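Local coordinates for threonine synthase (Brucella melitensis bv. 1, PDB 4F4F) that catalyses the pyridoxal-phosphate-dependent conversion of O-phospho-L-homoserine and water to L-threonine and phosphate, the last step of threonine biosynthesis, at the pyridoxal-5'-phosphate site. Coordinates in Å, arbitrary orientation; residue numbers count along the deposited sequence, not the author numbering.

The pyridoxal-5'-phosphate site. Residues 116-117, 258-264, 312-313, 391, 414-415. With PLP (pyridoxal-5'-phosphate), chain B.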
loop_
_atom_site.group_PDB
_atom_site.type_symbol
_atom_site.label_atom_id
_atom_site.label_comp_id
_atom_site.label_asym_id
_atom_site.label_seq_id
_atom_site.Cartn_x
_atom_site.Cartn_y
_atom_site.Cartn_z
ATOM N N PHE A 116 -5.288 5.326 0.287
ATOM C CA PHE A 116 -5.124 4.339 -0.770
ATOM C C PHE A 116 -4.904 2.910 -0.240
ATOM O O PHE A 116 -5.204 1.948 -0.951
ATOM C CB PHE A 116 -3.999 4.777 -1.723
ATOM C CG PHE A 116 -2.696 4.190 -1.377
ATOM C CD1 PHE A 116 -1.952 4.718 -0.373
ATOM C CD2 PHE A 116 -2.248 3.062 -2.029
ATOM C CE1 PHE A 116 -0.768 4.146 -0.026
ATOM C CE2 PHE A 116 -1.038 2.489 -1.670
ATOM C CZ PHE A 116 -0.314 3.032 -0.673
ATOM N N LYS A 117 -4.412 2.760 1.000
ATOM C CA LYS A 117 -4.275 1.401 1.592
ATOM C C LYS A 117 -5.610 0.631 1.720
ATOM O O LYS A 117 -5.625 -0.599 1.732
ATOM C CB LYS A 117 -3.480 1.441 2.915
ATOM C CG LYS A 117 -2.029 1.784 2.671
ATOM C CD LYS A 117 -1.211 1.818 3.952
ATOM C CE LYS A 117 0.223 2.287 3.709
ATOM N NZ LYS A 117 0.286 3.677 3.224
ATOM N N PRO A 258 3.153 8.829 -5.551
ATOM C CA PRO A 258 3.809 9.219 -4.328
ATOM C C PRO A 258 4.122 7.953 -3.563
ATOM O O PRO A 258 3.217 7.162 -3.287
ATOM C CB PRO A 258 2.772 10.138 -3.611
ATOM C CG PRO A 258 1.626 10.309 -4.550
ATOM C CD PRO A 258 1.718 9.178 -5.535
ATOM N N THR A 259 5.397 7.710 -3.290
ATOM C CA THR A 259 5.913 6.356 -3.006
ATOM C C THR A 259 6.656 6.373 -1.677
ATOM O O THR A 259 7.426 7.281 -1.410
ATOM C CB THR A 259 6.904 5.923 -4.121
ATOM O OG1 THR A 259 6.187 5.637 -5.322
ATOM C CG2 THR A 259 7.726 4.697 -3.742
ATOM N N GLY A 260 6.400 5.362 -0.864
ATOM C CA GLY A 260 7.153 5.103 0.338
ATOM C C GLY A 260 7.777 3.741 0.200
ATOM O O GLY A 260 8.972 3.626 -0.124
ATOM N N ASN A 261 6.996 2.681 0.444
ATOM C CA ASN A 261 7.587 1.330 0.451
ATOM C C ASN A 261 7.470 0.589 -0.876
ATOM O O ASN A 261 7.731 -0.605 -0.914
ATOM C CB ASN A 261 6.983 0.484 1.585
ATOM C CG ASN A 261 7.597 0.829 2.929
ATOM O OD1 ASN A 261 8.833 0.808 3.084
ATOM N ND2 ASN A 261 6.752 1.242 3.875
ATOM N N PHE A 262 7.096 1.308 -1.942
ATOM C CA PHE A 262 7.210 0.844 -3.330
ATOM C C PHE A 262 6.157 -0.126 -3.838
ATOM O O PHE A 262 6.183 -0.486 -5.032
ATOM C CB PHE A 262 8.596 0.217 -3.576
ATOM C CG PHE A 262 9.158 0.514 -4.919
ATOM C CD1 PHE A 262 9.695 1.779 -5.191
ATOM C CD2 PHE A 262 9.181 -0.441 -5.908
ATOM C CE1 PHE A 262 10.213 2.084 -6.425
ATOM C CE2 PHE A 262 9.709 -0.145 -7.156
ATOM C CZ PHE A 262 10.220 1.110 -7.423
ATOM N N GLY A 263 5.239 -0.556 -2.972
ATOM C CA GLY A 263 4.261 -1.581 -3.296
ATOM C C GLY A 263 3.271 -1.071 -4.329
ATOM O O GLY A 263 2.878 -1.780 -5.236
ATOM N N ASP A 264 2.901 0.187 -4.173
ATOM C CA ASP A 264 2.002 0.875 -5.109
ATOM C C ASP A 264 2.552 0.926 -6.527
ATOM O O ASP A 264 1.965 0.374 -7.477
ATOM C CB ASP A 264 1.617 2.297 -4.604
ATOM C CG ASP A 264 2.794 3.167 -4.060
ATOM O OD1 ASP A 264 4.067 2.980 -4.360
ATOM O OD2 ASP A 264 2.384 4.152 -3.314
ATOM N N SER A 312 3.392 9.446 5.655
ATOM C CA SER A 312 3.314 8.057 5.138
ATOM C C SER A 312 4.443 7.714 4.136
ATOM O O SER A 312 4.614 6.566 3.748
ATOM C CB SER A 312 1.955 7.778 4.499
ATOM O OG SER A 312 0.892 8.018 5.426
ATOM N N MET A 313 5.205 8.722 3.723
ATOM C CA MET A 313 6.343 8.524 2.851
ATOM C C MET A 313 7.670 8.807 3.569
ATOM O O MET A 313 8.727 8.856 2.948
ATOM C CB MET A 313 6.174 9.395 1.596
ATOM C CG MET A 313 5.026 8.948 0.709
ATOM S SD MET A 313 4.460 10.260 -0.405
ATOM C CE MET A 313 5.990 10.750 -1.207
ATOM N N HIS A 391 0.800 14.292 0.296
ATOM C CA HIS A 391 1.347 13.151 -0.418
ATOM C C HIS A 391 0.984 13.259 -1.903
ATOM O O HIS A 391 1.834 13.101 -2.790
ATOM C CB HIS A 391 0.826 11.822 0.148
ATOM C CG HIS A 391 1.019 11.639 1.636
ATOM N ND1 HIS A 391 0.178 12.165 2.559
ATOM C CD2 HIS A 391 1.979 10.931 2.344
ATOM C CE1 HIS A 391 0.582 11.803 3.782
ATOM N NE2 HIS A 391 1.697 11.057 3.651
ATOM N N THR A 414 -3.201 9.698 -3.063
ATOM C CA THR A 414 -3.168 8.600 -2.129
ATOM C C THR A 414 -3.897 8.855 -0.808
ATOM O O THR A 414 -4.050 7.936 -0.038
ATOM C CB THR A 414 -1.699 8.212 -1.827
ATOM O OG1 THR A 414 -0.970 9.379 -1.456
ATOM C CG2 THR A 414 -0.998 7.625 -3.076
ATOM N N ALA A 415 -4.331 10.077 -0.551
ATOM C CA ALA A 415 -5.141 10.407 0.643
ATOM C C ALA A 415 -6.000 11.604 0.370
ATOM O O ALA A 415 -5.616 12.458 -0.414
ATOM C CB ALA A 415 -4.272 10.705 1.851
HETATM N N1 PLP B . 0.769 8.123 0.261
HETATM C C2 PLP B . -0.077 7.794 1.310
HETATM C C2A PLP B . -1.243 8.650 1.754
HETATM C C3 PLP B . 0.140 6.513 2.044
HETATM O O3 PLP B . -0.707 6.178 3.082
HETATM C C4 PLP B . 1.304 5.663 1.603
HETATM C C4A PLP B . 1.630 4.351 2.243
HETATM C C5 PLP B . 2.139 6.107 0.460
HETATM C C6 PLP B . 1.800 7.334 -0.159
HETATM C C5A PLP B . 3.296 5.208 -0.024
HETATM O O4P PLP B . 2.862 3.890 -0.561
HETATM P P PLP B . 3.850 2.631 -0.946
HETATM O O1P PLP B . 4.922 3.224 -1.847
HETATM O O2P PLP B . 4.370 2.162 0.398
HETATM O O3P PLP B . 3.019 1.567 -1.631
HETATM O O HOH W 1 -3.416 4.650 2.856
HETATM O O HOH W 2 3.815 1.665 2.999
HETATM O O HOH W 3 4.594 -0.454 -0.164
#
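This is the cofactor site of a fold-type II pyridoxal-phosphate enzyme of the threonine synthase family. The protein buries nearly all of PLP. Lys117, the Schiff-base lysine, starts helix 117-134. Its NZ is modelled bonded to the aldehyde carbon C4A of PLP at 1.8 Å. This is too long for a well-defined imine or single bond, so the coordinates do not settle the state of the Schiff base. The side chain is extended to CE and then bends (chi4 64°), which turns NZ onto C4A. NZ also donates a bent hydrogen bond to the phenolic O3 of PLP, 2.7 Å away. This should hold NZ close to the pyridine plane and limit rotation about C4-C4A. A water bridges the same O3 and the backbone N of Lys117.

The Phe116 ring meets one face of the PLP pyridine ring edge-on, with the planes 82° apart. CB of Ser312 lies over the opposite face. CG of Met313 touches C6 from that side. The hydroxyl OG1 of Thr414 donates to the pyridine N1 of PLP at 2.7 Å, from the Phe116 side of the ring plane. An N1 that accepts this bond would probably be unprotonated. The methyl C2A packs over the face of the His391 imidazole. NE2 of His391 accepts, in its ring plane, from the backbone N of Ser312, which should help hold Ser312 against its face of the pyridine.

The phosphate sits in a loop, residues 259-262, that leads into helix 263-274. O1P of PLP takes two backbone bonds: Gly260 N at 2.8 Å and Phe262 N at 2.9 Å. Asn261 N donates to O2P at 2.7 Å. Asp264 N donates to O3P at 2.9 Å. The helix N-terminus may help offset the phosphate charge. Waters link O2P to Asn261 ND2 and Gly263 N. CG of Asp264 takes the crowded position between backbone N and carbonyl carbon (chi1 46°), which presses both carboxylate oxygens on the phosphate. OD1 lies 2.7 Å from O1P, and OD2 crowds the ester oxygen O4P. A shared proton could relieve the OD1-O1P contact, but protonation is not seen.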